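Local structure of 4-hydroxythreonine-4-phosphate dehydrogenase (6XMY) at residues W78-A83 / A96-E101; L181-V186 / T229-T234; K204-G209 / D241-L246. The protein probably catalyses the NAD(P)-dependent oxidation of 4-(phosphooxy)-L-threonine, a step of pyridoxine 5'-phosphate biosynthesis, using a divalent metal ion. One frame throughout, in Å; residues are numbered along the deposited sequence.

Interaction 1: residues W78-A83 / A96-E101; sequences WPVPCA and AAYVME
Tyr98, on the first turns of helix 96-111, lays its ring against the chain that runs from Val80 to Cys82, and the contact can be followed outward along this one side chain. From CB, which points toward 78-83, the first torsion sets CG anti to the backbone N (chi1 155°), and CG comes near Cys82 CA and SG. On one flank of the ring, CD1 meets the backbone: Pro81 O is 3.6 Å from Tyr98 CD1, in an oblique position. The same CD1 is 4.1 Å from Val80 CG1, an apolar touch between two side chains that cross obliquely. Further out, Tyr98 CE1 lies 3.2 Å from Val80 O, which sits at the ring edge near its plane, where the slightly positive C-H would favour a carbonyl oxygen.

The sulfur of Cys82 covers one face. Cys82 SG stands 3.6 Å from the centroid of the Tyr98 ring and only 9° off its normal, so it is centred over the ring; CZ is its closest ring atom. The Cys82 first torsion, with SG anti to the carbonyl carbon (chi1 -68°), places the sulfur there. At the tip, Tyr98 OH hydrogen-bonds to Asp42 N, while the carboxylate of Asp42 accepts the N-H of Cys82, so one residue ties the ring and the chain over its face.

Beyond the ring, Val80 CG1 also meets Glu101 CG at 4.1 Å, the two side chains crossing at about a right angle. No hydrogen bond joins the two segments directly. The geometry is that of a Cys sulfur-aromatic contact, here packing the chain leaving strand 74-79 against the start of helix 96-111.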
ATOM      1  N   TRP A  78       4.992 -17.704  -9.851  1.00  9.00           N
ATOM      2  CA  TRP A  78       3.713 -18.399  -9.928  1.00  9.62           C
ATOM      3  C   TRP A  78       3.043 -17.901 -11.205  1.00  9.81           C
ATOM      4  O   TRP A  78       2.484 -16.800 -11.220  1.00  9.34           O
ATOM      5  CB  TRP A  78       2.843 -18.082  -8.703  1.00 10.35           C
ATOM      6  CG  TRP A  78       1.516 -18.813  -8.687  1.00  9.42           C
ATOM      7  CD1 TRP A  78       0.531 -18.753  -9.633  1.00 10.24           C
ATOM      8  CD2 TRP A  78       1.032 -19.712  -7.675  1.00 10.34           C
ATOM      9  NE1 TRP A  78      -0.525 -19.555  -9.283  1.00 10.09           N
ATOM     10  CE2 TRP A  78      -0.242 -20.160  -8.089  1.00 10.75           C
ATOM     11  CE3 TRP A  78       1.555 -20.189  -6.463  1.00 10.77           C
ATOM     12  CZ2 TRP A  78      -1.005 -21.057  -7.332  1.00 10.97           C
ATOM     13  CZ3 TRP A  78       0.793 -21.088  -5.706  1.00 10.96           C
ATOM     14  CH2 TRP A  78      -0.475 -21.506  -6.145  1.00 11.07           C
ATOM     15  N   PRO A  79       3.092 -18.657 -12.295  1.00 10.13           N
ATOM     16  CA  PRO A  79       2.633 -18.115 -13.578  1.00 10.19           C
ATOM     17  C   PRO A  79       1.129 -17.888 -13.617  1.00  8.85           C
ATOM     18  O   PRO A  79       0.332 -18.715 -13.165  1.00 11.14           O
ATOM     19  CB  PRO A  79       3.058 -19.194 -14.584  1.00 10.19           C
ATOM     20  CG  PRO A  79       4.205 -19.897 -13.898  1.00 10.83           C
ATOM     21  CD  PRO A  79       3.760 -19.958 -12.465  1.00 11.03           C
ATOM     22  N   VAL A  80       0.751 -16.739 -14.166  1.00  9.36           N
ATOM     23  CA  VAL A  80      -0.640 -16.381 -14.437  1.00  9.48           C
ATOM     24  C   VAL A  80      -0.633 -15.757 -15.825  1.00 10.22           C
ATOM     25  O   VAL A  80       0.104 -14.796 -16.050  1.00  9.84           O
ATOM     26  CB  VAL A  80      -1.173 -15.359 -13.420  1.00  8.91           C
ATOM     27  CG1 VAL A  80      -2.638 -15.052 -13.702  1.00 10.60           C
ATOM     28  CG2 VAL A  80      -0.981 -15.853 -11.980  1.00 10.04           C
ATOM     29  N   PRO A  81      -1.423 -16.244 -16.779  1.00 11.28           N
ATOM     30  CA  PRO A  81      -1.254 -15.805 -18.176  1.00 12.54           C
ATOM     31  C   PRO A  81      -2.014 -14.521 -18.489  1.00 11.75           C
ATOM     32  O   PRO A  81      -3.205 -14.401 -18.197  1.00 12.73           O
ATOM     33  CB  PRO A  81      -1.822 -16.982 -18.978  1.00 15.15           C
ATOM     34  CG  PRO A  81      -2.859 -17.596 -18.048  1.00 13.23           C
ATOM     35  CD  PRO A  81      -2.324 -17.407 -16.648  1.00 13.65           C
ATOM     36  N   CYS A  82      -1.326 -13.570 -19.125  1.00 11.43           N
ATOM     37  CA  CYS A  82      -2.016 -12.424 -19.704  1.00 12.30           C
ATOM     38  C   CYS A  82      -2.946 -12.894 -20.817  1.00 12.91           C
ATOM     39  O   CYS A  82      -2.687 -13.894 -21.489  1.00 14.62           O
ATOM     40  CB  CYS A  82      -1.016 -11.424 -20.299  1.00 12.77           C
ATOM     41  SG  CYS A  82       0.007 -10.588 -19.093  1.00 13.41           S
ATOM     42  N   ALA A  83      -4.056 -12.175 -20.998  1.00 13.16           N
ATOM     43  CA  ALA A  83      -4.951 -12.489 -22.109  1.00 15.43           C
ATOM     44  C   ALA A  83      -4.319 -12.155 -23.454  1.00 16.08           C
ATOM     45  O   ALA A  83      -4.594 -12.834 -24.456  1.00 17.27           O
ATOM     46  CB  ALA A  83      -6.278 -11.750 -21.958  1.00 16.38           C
ATOM     47  N   ALA A  96      -6.856  -6.307 -18.153  1.00 10.56           N
ATOM     48  CA  ALA A  96      -7.338  -5.884 -16.842  1.00 11.83           C
ATOM     49  C   ALA A  96      -7.765  -7.079 -15.999  1.00 10.13           C
ATOM     50  O   ALA A  96      -7.486  -7.127 -14.796  1.00 11.36           O
ATOM     51  CB  ALA A  96      -8.498  -4.909 -16.995  1.00 11.64           C
ATOM     52  N   ALA A  97      -8.453  -8.051 -16.609  1.00 10.67           N
ATOM     53  CA  ALA A  97      -8.861  -9.232 -15.855  1.00 11.81           C
ATOM     54  C   ALA A  97      -7.656  -9.995 -15.315  1.00 12.19           C
ATOM     55  O   ALA A  97      -7.711 -10.555 -14.210  1.00 12.07           O
ATOM     56  CB  ALA A  97      -9.744 -10.128 -16.725  1.00 13.92           C
ATOM     57  N   TYR A  98      -6.559 -10.012 -16.069  1.00 11.31           N
ATOM     58  CA  TYR A  98      -5.323 -10.615 -15.592  1.00 10.02           C
ATOM     59  C   TYR A  98      -4.839  -9.934 -14.320  1.00  7.95           C
ATOM     60  O   TYR A  98      -4.471 -10.605 -13.341  1.00  9.00           O
ATOM     61  CB  TYR A  98      -4.274 -10.525 -16.699  1.00 10.00           C
ATOM     62  CG  TYR A  98      -2.832 -10.550 -16.255  1.00  8.88           C
ATOM     63  CD1 TYR A  98      -2.169 -11.749 -16.027  1.00  8.97           C
ATOM     64  CD2 TYR A  98      -2.127  -9.367 -16.073  1.00  8.36           C
ATOM     65  CE1 TYR A  98      -0.840 -11.765 -15.638  1.00  8.26           C
ATOM     66  CE2 TYR A  98      -0.801  -9.377 -15.688  1.00  9.19           C
ATOM     67  CZ  TYR A  98      -0.159 -10.580 -15.474  1.00  8.59           C
ATOM     68  OH  TYR A  98       1.163 -10.599 -15.094  1.00  9.75           O
ATOM     69  N   VAL A  99      -4.836  -8.593 -14.305  1.00 10.26           N
ATOM     70  CA  VAL A  99      -4.416  -7.863 -13.112  1.00  9.57           C
ATOM     71  C   VAL A  99      -5.300  -8.228 -11.930  1.00  9.90           C
ATOM     72  O   VAL A  99      -4.813  -8.490 -10.820  1.00 10.73           O
ATOM     73  CB  VAL A  99      -4.405  -6.344 -13.373  1.00 10.19           C
ATOM     74  CG1 VAL A  99      -4.157  -5.597 -12.072  1.00 11.73           C
ATOM     75  CG2 VAL A  99      -3.343  -5.986 -14.422  1.00 10.09           C
ATOM     76  N   MET A 100      -6.619  -8.256 -12.152  1.00 10.49           N
ATOM     77  CA  MET A 100      -7.525  -8.613 -11.067  1.00 10.37           C
ATOM     78  C   MET A 100      -7.301 -10.043 -10.611  1.00  9.87           C
ATOM     79  O   MET A 100      -7.498 -10.345  -9.431  1.00 10.90           O
ATOM     80  CB  MET A 100      -8.980  -8.381 -11.466  1.00 12.12           C
ATOM     81  CG  MET A 100      -9.319  -6.916 -11.742  1.00 13.32           C
ATOM     82  SD  MET A 100      -8.835  -5.754 -10.444  1.00 14.68           S
ATOM     83  CE  MET A 100      -9.775  -6.392  -9.082  1.00 18.13           C
ATOM     84  N   GLU A 101      -6.871 -10.927 -11.520  1.00 10.18           N
ATOM     85  CA  GLU A 101      -6.557 -12.299 -11.120  1.00 10.86           C
ATOM     86  C   GLU A 101      -5.352 -12.334 -10.193  1.00 10.35           C
ATOM     87  O   GLU A 101      -5.337 -13.094  -9.220  1.00 10.73           O
ATOM     88  CB  GLU A 101      -6.321 -13.191 -12.338  1.00 11.70           C
ATOM     89  CG  GLU A 101      -6.304 -14.686 -11.989  1.00 13.72           C
ATOM     90  CD  GLU A 101      -7.665 -15.203 -11.570  1.00 20.21           C
ATOM     91  OE1 GLU A 101      -8.679 -14.666 -12.055  1.00 22.02           O
ATOM     92  OE2 GLU A 101      -7.716 -16.133 -10.736  1.00 26.20           O
TER

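Interaction 2: residues L181-V186 / T229-T234; sequences LLIIKV and TPALNT
Ile183 and Ile184 of helix 180-197 pack on Ala231 and Thr234 of helix 223-237, two helices lying on one face of strands 204-208 and 241-246 in an alpha/beta fold. The two short axes run in broadly the same direction, with a signed crossing angle of -39° and a closest approach of 8.8 Å. CA atoms come nearest at Ile184 and Ala231, and the small methyl of Ala231 faces the first helix at that point.

In sequence order, Ile183 comes first, its CB directed toward the partner helix. With CG2 anti to the backbone N, this branch lies 3.8 Å from Ala231 CB, while Ile183 CB is equally close to the same methyl. A longer approach of 4.5 Å joins Ile183 CG2 to Leu232 CD2, the tip of a side chain whose CB starts away from the contact. Ile183 also touches Ile227 and Ile228, one turn earlier on the partner helix.

Ile184 follows with its CB to one side, but its outer atoms come nearer the partner helix. Its CG1 is 4.0 Å from Ala231 CB and also passes near Ala231 O, so both isoleucines bear on one alanine from successive positions. The second torsion holds CD1 extended (chi2 160°) and carries it over Thr234, where the two side chains meet at about a right angle and Ile184 CD1 rests 3.8 Å from Thr234 CG2.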
ATOM      1  N   LEU A 181     -18.067   8.405  13.333  1.00 13.53           N
ATOM      2  CA  LEU A 181     -17.854   6.964  13.436  1.00 15.34           C
ATOM      3  C   LEU A 181     -16.707   6.499  12.552  1.00 12.55           C
ATOM      4  O   LEU A 181     -15.910   5.649  12.959  1.00 13.74           O
ATOM      5  CB  LEU A 181     -19.138   6.218  13.080  1.00 19.64           C
ATOM      6  CG  LEU A 181     -20.153   6.054  14.208  1.00 28.53           C
ATOM      7  CD1 LEU A 181     -21.297   5.155  13.764  1.00 31.21           C
ATOM      8  CD2 LEU A 181     -19.469   5.474  15.437  1.00 30.63           C
ATOM      9  N   LEU A 182     -16.599   7.043  11.338  1.00 11.64           N
ATOM     10  CA  LEU A 182     -15.508   6.634  10.460  1.00 10.91           C
ATOM     11  C   LEU A 182     -14.158   7.016  11.052  1.00 10.93           C
ATOM     12  O   LEU A 182     -13.222   6.212  11.053  1.00 12.37           O
ATOM     13  CB  LEU A 182     -15.671   7.239   9.064  1.00 11.92           C
ATOM     14  CG  LEU A 182     -14.503   6.941   8.108  1.00 10.79           C
ATOM     15  CD1 LEU A 182     -14.414   5.456   7.779  1.00 12.88           C
ATOM     16  CD2 LEU A 182     -14.639   7.759   6.838  1.00 13.09           C
ATOM     17  N   ILE A 183     -14.046   8.244  11.569  1.00 10.11           N
ATOM     18  CA  ILE A 183     -12.794   8.688  12.182  1.00  9.50           C
ATOM     19  C   ILE A 183     -12.427   7.780  13.346  1.00 10.26           C
ATOM     20  O   ILE A 183     -11.271   7.357  13.489  1.00 11.49           O
ATOM     21  CB  ILE A 183     -12.913  10.154  12.631  1.00 10.27           C
ATOM     22  CG1 ILE A 183     -13.071  11.073  11.416  1.00 11.25           C
ATOM     23  CG2 ILE A 183     -11.699  10.558  13.451  1.00 10.74           C
ATOM     24  CD1 ILE A 183     -13.408  12.489  11.803  1.00 13.62           C
ATOM     25  N   ILE A 184     -13.412   7.461  14.188  1.00 11.13           N
ATOM     26  CA  ILE A 184     -13.175   6.570  15.324  1.00 11.21           C
ATOM     27  C   ILE A 184     -12.661   5.213  14.854  1.00  9.79           C
ATOM     28  O   ILE A 184     -11.668   4.691  15.376  1.00 12.82           O
ATOM     29  CB  ILE A 184     -14.454   6.440  16.168  1.00 10.88           C
ATOM     30  CG1 ILE A 184     -14.760   7.769  16.867  1.00 12.82           C
ATOM     31  CG2 ILE A 184     -14.304   5.311  17.183  1.00 12.30           C
ATOM     32  CD1 ILE A 184     -16.197   7.902  17.307  1.00 15.02           C
ATOM     33  N   LYS A 185     -13.329   4.622  13.864  1.00 11.38           N
ATOM     34  CA  LYS A 185     -12.960   3.281  13.429  1.00 11.26           C
ATOM     35  C   LYS A 185     -11.588   3.275  12.775  1.00 10.53           C
ATOM     36  O   LYS A 185     -10.793   2.351  12.988  1.00 13.08           O
ATOM     37  CB  LYS A 185     -14.023   2.743  12.479  1.00 13.91           C
ATOM     38  CG  LYS A 185     -15.308   2.385  13.202  1.00 16.57           C
ATOM     39  CD  LYS A 185     -16.420   2.048  12.233  1.00 22.44           C
ATOM     40  CE  LYS A 185     -17.686   1.652  12.977  1.00 26.04           C
ATOM     41  NZ  LYS A 185     -18.802   1.353  12.041  1.00 29.61           N
ATOM     42  N   VAL A 186     -11.297   4.302  11.972  1.00 10.12           N
ATOM     43  CA  VAL A 186      -9.982   4.417  11.348  1.00 10.16           C
ATOM     44  C   VAL A 186      -8.897   4.537  12.409  1.00 11.21           C
ATOM     45  O   VAL A 186      -7.868   3.848  12.357  1.00 11.26           O
ATOM     46  CB  VAL A 186      -9.957   5.608  10.376  1.00  8.95           C
ATOM     47  CG1 VAL A 186      -8.522   6.001  10.045  1.00 10.84           C
ATOM     48  CG2 VAL A 186     -10.734   5.260   9.119  1.00 11.06           C
ATOM     49  N   THR A 229     -13.786  16.998  16.184  1.00 12.61           N
ATOM     50  CA  THR A 229     -13.563  17.107  17.620  1.00 12.40           C
ATOM     51  C   THR A 229     -14.405  16.131  18.427  1.00 13.00           C
ATOM     52  O   THR A 229     -13.850  15.506  19.344  1.00 12.30           O
ATOM     53  CB  THR A 229     -13.699  18.566  18.080  1.00 12.71           C
ATOM     54  OG1 THR A 229     -12.561  19.299  17.617  1.00 14.68           O
ATOM     55  CG2 THR A 229     -13.795  18.652  19.606  1.00 16.02           C
ATOM     56  N   PRO A 230     -15.702  15.938  18.150  1.00 13.87           N
ATOM     57  CA  PRO A 230     -16.434  14.884  18.871  1.00 13.65           C
ATOM     58  C   PRO A 230     -15.804  13.510  18.728  1.00 13.48           C
ATOM     59  O   PRO A 230     -15.700  12.775  19.720  1.00 15.33           O
ATOM     60  CB  PRO A 230     -17.843  14.963  18.265  1.00 15.18           C
ATOM     61  CG  PRO A 230     -17.979  16.398  17.856  1.00 14.80           C
ATOM     62  CD  PRO A 230     -16.613  16.767  17.332  1.00 14.77           C
ATOM     63  N   ALA A 231     -15.369  13.144  17.520  1.00 13.29           N
ATOM     64  CA  ALA A 231     -14.701  11.862  17.334  1.00 13.40           C
ATOM     65  C   ALA A 231     -13.419  11.773  18.156  1.00 13.05           C
ATOM     66  O   ALA A 231     -13.142  10.739  18.768  1.00 12.33           O
ATOM     67  CB  ALA A 231     -14.391  11.638  15.852  1.00 13.48           C
ATOM     68  N   LEU A 232     -12.615  12.835  18.168  1.00 10.47           N
ATOM     69  CA  LEU A 232     -11.368  12.800  18.922  1.00 11.74           C
ATOM     70  C   LEU A 232     -11.626  12.745  20.424  1.00 11.12           C
ATOM     71  O   LEU A 232     -10.872  12.101  21.165  1.00 12.89           O
ATOM     72  CB  LEU A 232     -10.485  13.996  18.557  1.00 12.34           C
ATOM     73  CG  LEU A 232     -10.083  14.090  17.078  1.00 13.09           C
ATOM     74  CD1 LEU A 232      -9.169  15.280  16.818  1.00 13.52           C
ATOM     75  CD2 LEU A 232      -9.427  12.784  16.617  1.00 14.30           C
ATOM     76  N   ASN A 233     -12.672  13.428  20.897  1.00 11.33           N
ATOM     77  CA  ASN A 233     -13.048  13.308  22.304  1.00 13.29           C
ATOM     78  C   ASN A 233     -13.421  11.873  22.655  1.00 12.98           C
ATOM     79  O   ASN A 233     -13.031  11.361  23.715  1.00 14.89           O
ATOM     80  CB  ASN A 233     -14.218  14.237  22.618  1.00 16.19           C
ATOM     81  CG  ASN A 233     -13.815  15.693  22.642  1.00 17.64           C
ATOM     82  OD1 ASN A 233     -12.633  16.019  22.751  1.00 18.71           O
ATOM     83  ND2 ASN A 233     -14.799  16.581  22.557  1.00 19.82           N
ATOM     84  N   THR A 234     -14.180  11.207  21.778  1.00 14.06           N
ATOM     85  CA  THR A 234     -14.535   9.810  22.013  1.00 13.25           C
ATOM     86  C   THR A 234     -13.287   8.947  22.078  1.00 13.48           C
ATOM     87  O   THR A 234     -13.140   8.111  22.980  1.00 14.18           O
ATOM     88  CB  THR A 234     -15.472   9.329  20.904  1.00 15.55           C
ATOM     89  OG1 THR A 234     -16.704  10.060  20.974  1.00 16.73           O
ATOM     90  CG2 THR A 234     -15.762   7.839  21.039  1.00 15.40           C
TER

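Interaction 3: residues K204-G209 / D241-L246; sequences KINVAG and DVLGPL
Ile205, Val207 and Gly209 pair with Asp241, Leu243 and Leu246 through five backbone hydrogen bonds, which define parallel strands whose axes differ by 19°. Ile205 N donates to Asp241 O, and Ile205 O accepts from Leu243 N; Val207 N then donates to Leu243 O at 2.8 Å. The register next shifts by one residue, a beta bulge at the cis peptide between Gly244 and Pro245. Pro245 has no N-H to give Val207 O, so Leu246 N supplies it at 2.8 Å, while the CA-H of Pro245 approaches the same oxygen (CA to Val207 O 3.3 Å). Gly209 N closes the ladder on Leu246 O, N-H...O 167°.

Apolar contacts lie on one face, where Val242 CG1 approaches Ile205 CB and Val207 CG2, each at 4.1 Å, and helices 180-197 and 223-237 cover them. On the other, the amide of Asn206 packs against leucine carbons: OD1 is 3.7 Å from Leu243 CB, and Leu246 CD1 reaches 3.8 Å from Asn206 CB. Asn206 ND2 bonds weakly to Asn258 O.

The charged pair lies at the exposed start of the pairing. A water donates to Asp241 OD2 at 2.6 Å; its weak bond from Lys204 NZ is tentative, since that lysine has two conformers.

The five backbone bonds therefore carry the pairing, kept up across the bulge, whereas the charges probably add only a weak, solvent-screened attraction.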
ATOM      1  N   LYS A 204       1.075   8.018  20.045  0.52 14.86           N
ATOM      2  CA  LYS A 204       0.581   9.385  19.966  0.52 14.54           C
ATOM      3  C   LYS A 204       0.235   9.677  18.514  0.52 13.14           C
ATOM      4  O   LYS A 204       1.058   9.464  17.617  0.52 14.25           O
ATOM      5  CB  LYS A 204       1.630  10.379  20.464  0.52 16.13           C
ATOM      6  CG  LYS A 204       1.981  10.187  21.923  0.52 18.29           C
ATOM      7  CD  LYS A 204       2.915  11.268  22.443  0.52 19.54           C
ATOM      8  CE  LYS A 204       3.237  11.031  23.912  0.52 22.03           C
ATOM      9  NZ  LYS A 204       3.763   9.652  24.140  0.52 23.86           N
ATOM     10  N   ILE A 205      -0.988  10.141  18.282  1.00 11.49           N
ATOM     11  CA  ILE A 205      -1.523  10.303  16.933  1.00 11.34           C
ATOM     12  C   ILE A 205      -1.983  11.747  16.747  1.00  9.46           C
ATOM     13  O   ILE A 205      -2.845  12.227  17.489  1.00 12.19           O
ATOM     14  CB  ILE A 205      -2.664   9.302  16.674  1.00 11.76           C
ATOM     15  CG1 ILE A 205      -2.144   7.856  16.781  1.00 12.09           C
ATOM     16  CG2 ILE A 205      -3.317   9.565  15.333  1.00 12.13           C
ATOM     17  CD1 ILE A 205      -3.249   6.819  16.820  1.00 13.48           C
ATOM     18  N   ASN A 206      -1.424  12.432  15.747  1.00 10.47           N
ATOM     19  CA  ASN A 206      -1.780  13.820  15.458  1.00 10.56           C
ATOM     20  C   ASN A 206      -2.718  13.851  14.257  1.00  9.49           C
ATOM     21  O   ASN A 206      -2.431  13.225  13.233  1.00 11.16           O
ATOM     22  CB  ASN A 206      -0.525  14.646  15.166  1.00 11.71           C
ATOM     23  CG  ASN A 206       0.271  14.955  16.416  1.00 13.53           C
ATOM     24  OD1 ASN A 206      -0.032  14.439  17.490  1.00 15.46           O
ATOM     25  ND2 ASN A 206       1.294  15.782  16.286  1.00 15.76           N
ATOM     26  N   VAL A 207      -3.845  14.554  14.391  1.00  9.61           N
ATOM     27  CA  VAL A 207      -4.961  14.459  13.450  1.00  9.38           C
ATOM     28  C   VAL A 207      -5.217  15.814  12.800  1.00  8.31           C
ATOM     29  O   VAL A 207      -5.444  16.811  13.495  1.00  9.58           O
ATOM     30  CB  VAL A 207      -6.236  13.944  14.145  1.00  9.73           C
ATOM     31  CG1 VAL A 207      -7.350  13.761  13.130  1.00  9.34           C
ATOM     32  CG2 VAL A 207      -5.955  12.650  14.895  1.00 10.57           C
ATOM     33  N   ALA A 208      -5.240  15.834  11.471  1.00  8.72           N
ATOM     34  CA  ALA A 208      -5.536  17.061  10.739  1.00  7.48           C
ATOM     35  C   ALA A 208      -7.023  17.387  10.806  1.00  8.50           C
ATOM     36  O   ALA A 208      -7.879  16.502  10.899  1.00 10.64           O
ATOM     37  CB  ALA A 208      -5.153  16.903   9.263  1.00  8.97           C
ATOM     38  N   GLY A 209      -7.332  18.680  10.741  1.00  9.22           N
ATOM     39  CA  GLY A 209      -8.679  19.084  10.421  1.00  9.76           C
ATOM     40  C   GLY A 209      -9.005  18.789   8.963  1.00 10.90           C
ATOM     41  O   GLY A 209      -8.159  18.366   8.170  1.00 11.58           O
ATOM     42  N   ASP A 241      -4.457   8.259  22.387  1.00 12.38           N
ATOM     43  CA  ASP A 241      -3.817   9.557  22.623  1.00 10.77           C
ATOM     44  C   ASP A 241      -3.744  10.349  21.318  1.00 11.61           C
ATOM     45  O   ASP A 241      -2.713  10.412  20.648  1.00 13.18           O
ATOM     46  CB  ASP A 241      -2.440   9.328  23.236  1.00 11.63           C
ATOM     47  CG  ASP A 241      -1.837  10.576  23.839  1.00 14.81           C
ATOM     48  OD1 ASP A 241      -2.478  11.646  23.818  1.00 15.65           O
ATOM     49  OD2 ASP A 241      -0.703  10.471  24.347  1.00 19.85           O
ATOM     50  N   VAL A 242      -4.870  10.985  20.967  1.00 12.23           N
ATOM     51  CA  VAL A 242      -4.976  11.824  19.776  1.00 11.70           C
ATOM     52  C   VAL A 242      -4.822  13.293  20.149  1.00 12.18           C
ATOM     53  O   VAL A 242      -5.217  13.742  21.230  1.00 15.36           O
ATOM     54  CB  VAL A 242      -6.305  11.608  19.015  1.00 11.35           C
ATOM     55  CG1 VAL A 242      -6.297  10.269  18.261  1.00 13.01           C
ATOM     56  CG2 VAL A 242      -7.496  11.714  19.970  1.00 12.79           C
ATOM     57  N   LEU A 243      -4.271  14.058  19.212  1.00 11.54           N
ATOM     58  CA  LEU A 243      -4.181  15.506  19.305  1.00 11.29           C
ATOM     59  C   LEU A 243      -4.725  16.082  18.008  1.00 10.62           C
ATOM     60  O   LEU A 243      -4.292  15.684  16.924  1.00 13.14           O
ATOM     61  CB  LEU A 243      -2.721  15.942  19.473  1.00 14.12           C
ATOM     62  CG  LEU A 243      -2.466  17.436  19.279  1.00 18.64           C
ATOM     63  CD1 LEU A 243      -3.096  18.246  20.401  1.00 21.95           C
ATOM     64  CD2 LEU A 243      -0.978  17.739  19.153  1.00 20.61           C
ATOM     65  N   GLY A 244      -5.646  17.029  18.114  1.00 10.17           N
ATOM     66  CA  GLY A 244      -6.189  17.657  16.934  1.00 11.69           C
ATOM     67  C   GLY A 244      -7.542  18.270  17.217  1.00 11.07           C
ATOM     68  O   GLY A 244      -8.035  18.230  18.344  1.00 13.86           O
ATOM     69  N   PRO A 245      -8.186  18.841  16.192  1.00 11.28           N
ATOM     70  CA  PRO A 245      -7.697  18.893  14.808  1.00 11.50           C
ATOM     71  C   PRO A 245      -6.610  19.949  14.606  1.00 11.25           C
ATOM     72  O   PRO A 245      -6.697  21.048  15.155  1.00 12.89           O
ATOM     73  CB  PRO A 245      -8.946  19.284  14.018  1.00 12.70           C
ATOM     74  CG  PRO A 245      -9.744  20.101  15.002  1.00 12.01           C
ATOM     75  CD  PRO A 245      -9.543  19.401  16.323  1.00 11.42           C
ATOM     76  N   LEU A 246      -5.603  19.609  13.829  1.00 10.10           N
ATOM     77  CA  LEU A 246      -4.470  20.474  13.546  1.00  9.46           C
ATOM     78  C   LEU A 246      -4.526  20.999  12.112  1.00  9.88           C
ATOM     79  O   LEU A 246      -5.070  20.345  11.217  1.00 10.16           O
ATOM     80  CB  LEU A 246      -3.167  19.684  13.717  1.00 10.45           C
ATOM     81  CG  LEU A 246      -2.932  19.127  15.120  1.00 11.30           C
ATOM     82  CD1 LEU A 246      -1.713  18.215  15.115  1.00 13.76           C
ATOM     83  CD2 LEU A 246      -2.764  20.264  16.107  1.00 15.69           C
TER
HETATM   84  O   HOH W   1       0.627   8.297  24.574  1.00 27.25           O

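Interaction 1 comes first along the chain and lies on the opposite side of the chain's centre from the other two, its centre about 40 Å from that of interaction 2 and about 41 Å from that of interaction 3. Those two alternate along the chain, with centres about 11 Å apart, and touch: Leu232 CD1 is 3.4 Å from Gly244 C. Strand 204-208, helix 223-237 and strand 241-246 form a beta-alpha-beta unit, preceded by helix 180-197; interaction 2 is within the helix layer that covers the strands of interaction 3. Interaction 1 packs helix 96-111 on the chain leaving strand 74-79, nearer the cofactor (Tyr98 side chain about 13 Å from NAD), whereas interactions 2 and 3 lie away from the known sites.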